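Local coordinates for protein phosphoribosylaminoimidazole-succinocarboxamide synthase (Pyrococcus horikoshii, PDB 4O7L) that catalyses the ATP-dependent ligation of L-aspartate to 5-amino-1-(5-phospho-D-ribosyl)imidazole-4-carboxylate, giving SAICAR in de novo purine biosynthesis, at residues F174-G179 / D190-D195. Numbering follows the deposited sequence.
With ADP (adenosine-5'-diphosphate), chain B.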
loop_
_atom_site.group_PDB
_atom_site.type_symbol
_atom_site.label_atom_id
_atom_site.label_comp_id
_atom_site.label_asym_id
_atom_site.label_seq_id
_atom_site.Cartn_x
_atom_site.Cartn_y
_atom_site.Cartn_z
ATOM N N PHE A 174 11.823 1.433 -11.436
ATOM C CA PHE A 174 11.133 1.803 -12.688
ATOM C C PHE A 174 9.651 1.497 -12.603
ATOM O O PHE A 174 9.212 0.677 -11.781
ATOM C CB PHE A 174 11.743 1.091 -13.910
ATOM C CG PHE A 174 11.655 -0.412 -13.845
ATOM C CD1 PHE A 174 10.620 -1.094 -14.483
ATOM C CD2 PHE A 174 12.615 -1.146 -13.161
ATOM C CE1 PHE A 174 10.531 -2.477 -14.420
ATOM C CE2 PHE A 174 12.541 -2.535 -13.093
ATOM C CZ PHE A 174 11.491 -3.205 -13.716
ATOM N N LYS A 175 8.898 2.136 -13.480
ATOM C CA LYS A 175 7.440 2.077 -13.469
ATOM C C LYS A 175 7.012 1.396 -14.769
ATOM O O LYS A 175 7.484 1.755 -15.861
ATOM C CB LYS A 175 6.883 3.507 -13.383
ATOM C CG LYS A 175 5.348 3.680 -13.382
ATOM C CD LYS A 175 4.679 3.451 -14.748
ATOM C CE LYS A 175 4.868 4.605 -15.752
ATOM N NZ LYS A 175 5.197 4.077 -17.123
ATOM N N LEU A 176 6.137 0.403 -14.662
ATOM C CA LEU A 176 5.553 -0.220 -15.849
ATOM C C LEU A 176 4.047 -0.068 -15.874
ATOM O O LEU A 176 3.418 0.188 -14.838
ATOM C CB LEU A 176 5.886 -1.711 -15.898
ATOM C CG LEU A 176 7.354 -2.133 -15.945
ATOM C CD1 LEU A 176 7.413 -3.632 -15.723
ATOM C CD2 LEU A 176 8.051 -1.753 -17.248
ATOM N N GLU A 177 3.470 -0.236 -17.065
ATOM C CA GLU A 177 2.025 -0.306 -17.222
ATOM C C GLU A 177 1.689 -1.493 -18.105
ATOM O O GLU A 177 2.496 -1.901 -18.949
ATOM C CB GLU A 177 1.479 0.984 -17.835
ATOM C CG GLU A 177 1.600 2.204 -16.925
ATOM C CD GLU A 177 0.868 3.425 -17.466
ATOM O OE1 GLU A 177 0.016 3.303 -18.377
ATOM O OE2 GLU A 177 1.128 4.518 -16.963
ATOM N N PHE A 178 0.500 -2.048 -17.900
ATOM C CA PHE A 178 0.067 -3.258 -18.591
ATOM C C PHE A 178 -1.349 -3.123 -19.100
ATOM O O PHE A 178 -2.138 -2.349 -18.559
ATOM C CB PHE A 178 0.084 -4.445 -17.620
ATOM C CG PHE A 178 1.452 -4.835 -17.174
ATOM C CD1 PHE A 178 2.165 -5.816 -17.861
ATOM C CD2 PHE A 178 2.049 -4.201 -16.075
ATOM C CE1 PHE A 178 3.443 -6.192 -17.444
ATOM C CE2 PHE A 178 3.331 -4.563 -15.668
ATOM C CZ PHE A 178 4.022 -5.559 -16.350
ATOM N N GLY A 179 -1.676 -3.939 -20.098
ATOM C CA GLY A 179 -3.033 -4.068 -20.575
ATOM C C GLY A 179 -3.285 -5.469 -21.096
ATOM O O GLY A 179 -2.354 -6.265 -21.236
ATOM N N ASP A 190 2.772 1.138 -22.457
ATOM C CA ASP A 190 3.349 2.459 -22.208
ATOM C C ASP A 190 4.813 2.554 -22.693
ATOM O O ASP A 190 5.131 2.094 -23.797
ATOM C CB ASP A 190 3.207 2.812 -20.715
ATOM C CG ASP A 190 3.408 4.287 -20.451
ATOM O OD1 ASP A 190 4.331 4.625 -19.700
ATOM O OD2 ASP A 190 2.652 5.112 -21.004
ATOM N N GLU A 191 5.702 3.116 -21.870
ATOM C CA GLU A 191 7.082 3.354 -22.297
ATOM C C GLU A 191 8.069 2.805 -21.274
ATOM O O GLU A 191 7.675 2.485 -20.136
ATOM C CB GLU A 191 7.333 4.866 -22.504
ATOM C CG GLU A 191 7.478 5.660 -21.200
ATOM C CD GLU A 191 7.628 7.156 -21.403
ATOM O OE1 GLU A 191 8.740 7.635 -21.713
ATOM O OE2 GLU A 191 6.626 7.869 -21.224
ATOM N N ILE A 192 9.342 2.719 -21.682
ATOM C CA ILE A 192 10.460 2.464 -20.770
ATOM C C ILE A 192 11.589 3.412 -21.182
ATOM O O ILE A 192 12.216 3.226 -22.227
ATOM C CB ILE A 192 10.973 0.991 -20.813
ATOM C CG1 ILE A 192 9.840 -0.013 -20.568
ATOM C CG2 ILE A 192 12.063 0.776 -19.779
ATOM C CD1 ILE A 192 10.212 -1.446 -20.860
ATOM N N SER A 193 11.829 4.429 -20.357
ATOM C CA SER A 193 12.754 5.491 -20.694
ATOM C C SER A 193 13.305 6.127 -19.426
ATOM O O SER A 193 12.865 5.780 -18.319
ATOM C CB SER A 193 12.008 6.556 -21.484
ATOM O OG SER A 193 11.115 7.229 -20.621
ATOM N N PRO A 194 14.241 7.091 -19.575
ATOM C CA PRO A 194 14.737 7.849 -18.416
ATOM C C PRO A 194 13.646 8.667 -17.722
ATOM O O PRO A 194 13.878 9.155 -16.613
ATOM C CB PRO A 194 15.804 8.787 -19.032
ATOM C CG PRO A 194 16.173 8.153 -20.336
ATOM C CD PRO A 194 14.914 7.494 -20.826
ATOM N N ASP A 195 12.485 8.838 -18.378
ATOM C CA ASP A 195 11.291 9.397 -17.715
ATOM C C ASP A 195 10.687 8.415 -16.711
ATOM O O ASP A 195 10.180 8.834 -15.679
ATOM C CB ASP A 195 10.175 9.769 -18.708
ATOM C CG ASP A 195 10.317 11.177 -19.268
ATOM O OD1 ASP A 195 9.320 11.673 -19.829
ATOM O OD2 ASP A 195 11.410 11.779 -19.168
HETATM P PB ADP B . -0.762 10.480 -19.153
HETATM O O1B ADP B . -1.470 9.660 -18.105
HETATM O O2B ADP B . 0.297 11.420 -18.627
HETATM O O3B ADP B . -1.685 11.074 -20.180
HETATM P PA ADP B . 1.047 9.676 -21.253
HETATM O O1A ADP B . 1.212 11.147 -21.535
HETATM O O2A ADP B . 2.309 8.894 -20.981
HETATM O O3A ADP B . 0.063 9.373 -20.001
HETATM O "O5'" ADP B . 0.248 9.051 -22.517
HETATM C "C5'" ADP B . 0.136 7.640 -22.755
HETATM C "C4'" ADP B . -1.260 7.102 -22.410
HETATM O "O4'" ADP B . -1.568 5.912 -23.163
HETATM C "C3'" ADP B . -1.372 6.677 -20.957
HETATM O "O3'" ADP B . -2.727 6.944 -20.564
HETATM C "C2'" ADP B . -1.099 5.173 -20.997
HETATM O "O2'" ADP B . -1.648 4.461 -19.892
HETATM C "C1'" ADP B . -1.769 4.777 -22.298
HETATM N N9 ADP B . -1.186 3.608 -23.002
HETATM C C8 ADP B . 0.112 3.239 -23.062
HETATM N N7 ADP B . 0.261 2.132 -23.834
HETATM C C5 ADP B . -0.961 1.793 -24.305
HETATM C C6 ADP B . -1.547 0.737 -25.183
HETATM N N6 ADP B . -0.777 -0.208 -25.754
HETATM N N1 ADP B . -2.889 0.748 -25.394
HETATM C C2 ADP B . -3.702 1.679 -24.857
HETATM N N3 ADP B . -3.241 2.664 -24.066
HETATM C C4 ADP B . -1.913 2.775 -23.757
HETATM O O HOH W 1 5.520 0.372 -19.179
HETATM O O HOH W 2 1.354 6.566 -19.012
#
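Two carboxylates, those of E177 and D190, lie stacked with their planes 9° apart, E177 OE1 being 4.1 Å from D190 OD2. Acids this close are commonly offset by neighbouring cations, and in this ATP-binding site lysines adjoin the pair. D190 carries CG anti to its own N (chi1 -164°), which sets the carboxylate beside that of E177 and within range of K175. The lysine chain, bent beyond CG, crosses D190 at about a right angle and closes a salt bridge, K175 NZ to D190 OD1 2.8 Å, reaching the oxygen on its anti side, 33° out of plane. D190 OD2 pairs in turn with K13, and E177 OE2 with K122. Each segment also grips the nucleotide: E177 OE1 accepts from ADP O2' at 2.5 Å, a short bond, while the backbone N of D190 donates to adenine N7 at 3.0 Å. The side chain of E177 lies about 4 Å from a bound magnesium ion. An asparagine in place of D190 would probably leave K175 without its charged mate and K13 with E191 as its remaining acidic partner in this contact. Farther along, a water links E177 N to E191 O between the two segments, and L176 CD2 meets I192 CG1 at 4.2 Å. The contact thus joins strand 169-180, whose F174 and F178 pack on helix 143-165, to the loop between strands 186-188 and 197-201, where E191 and I192 rest on helix 45-62.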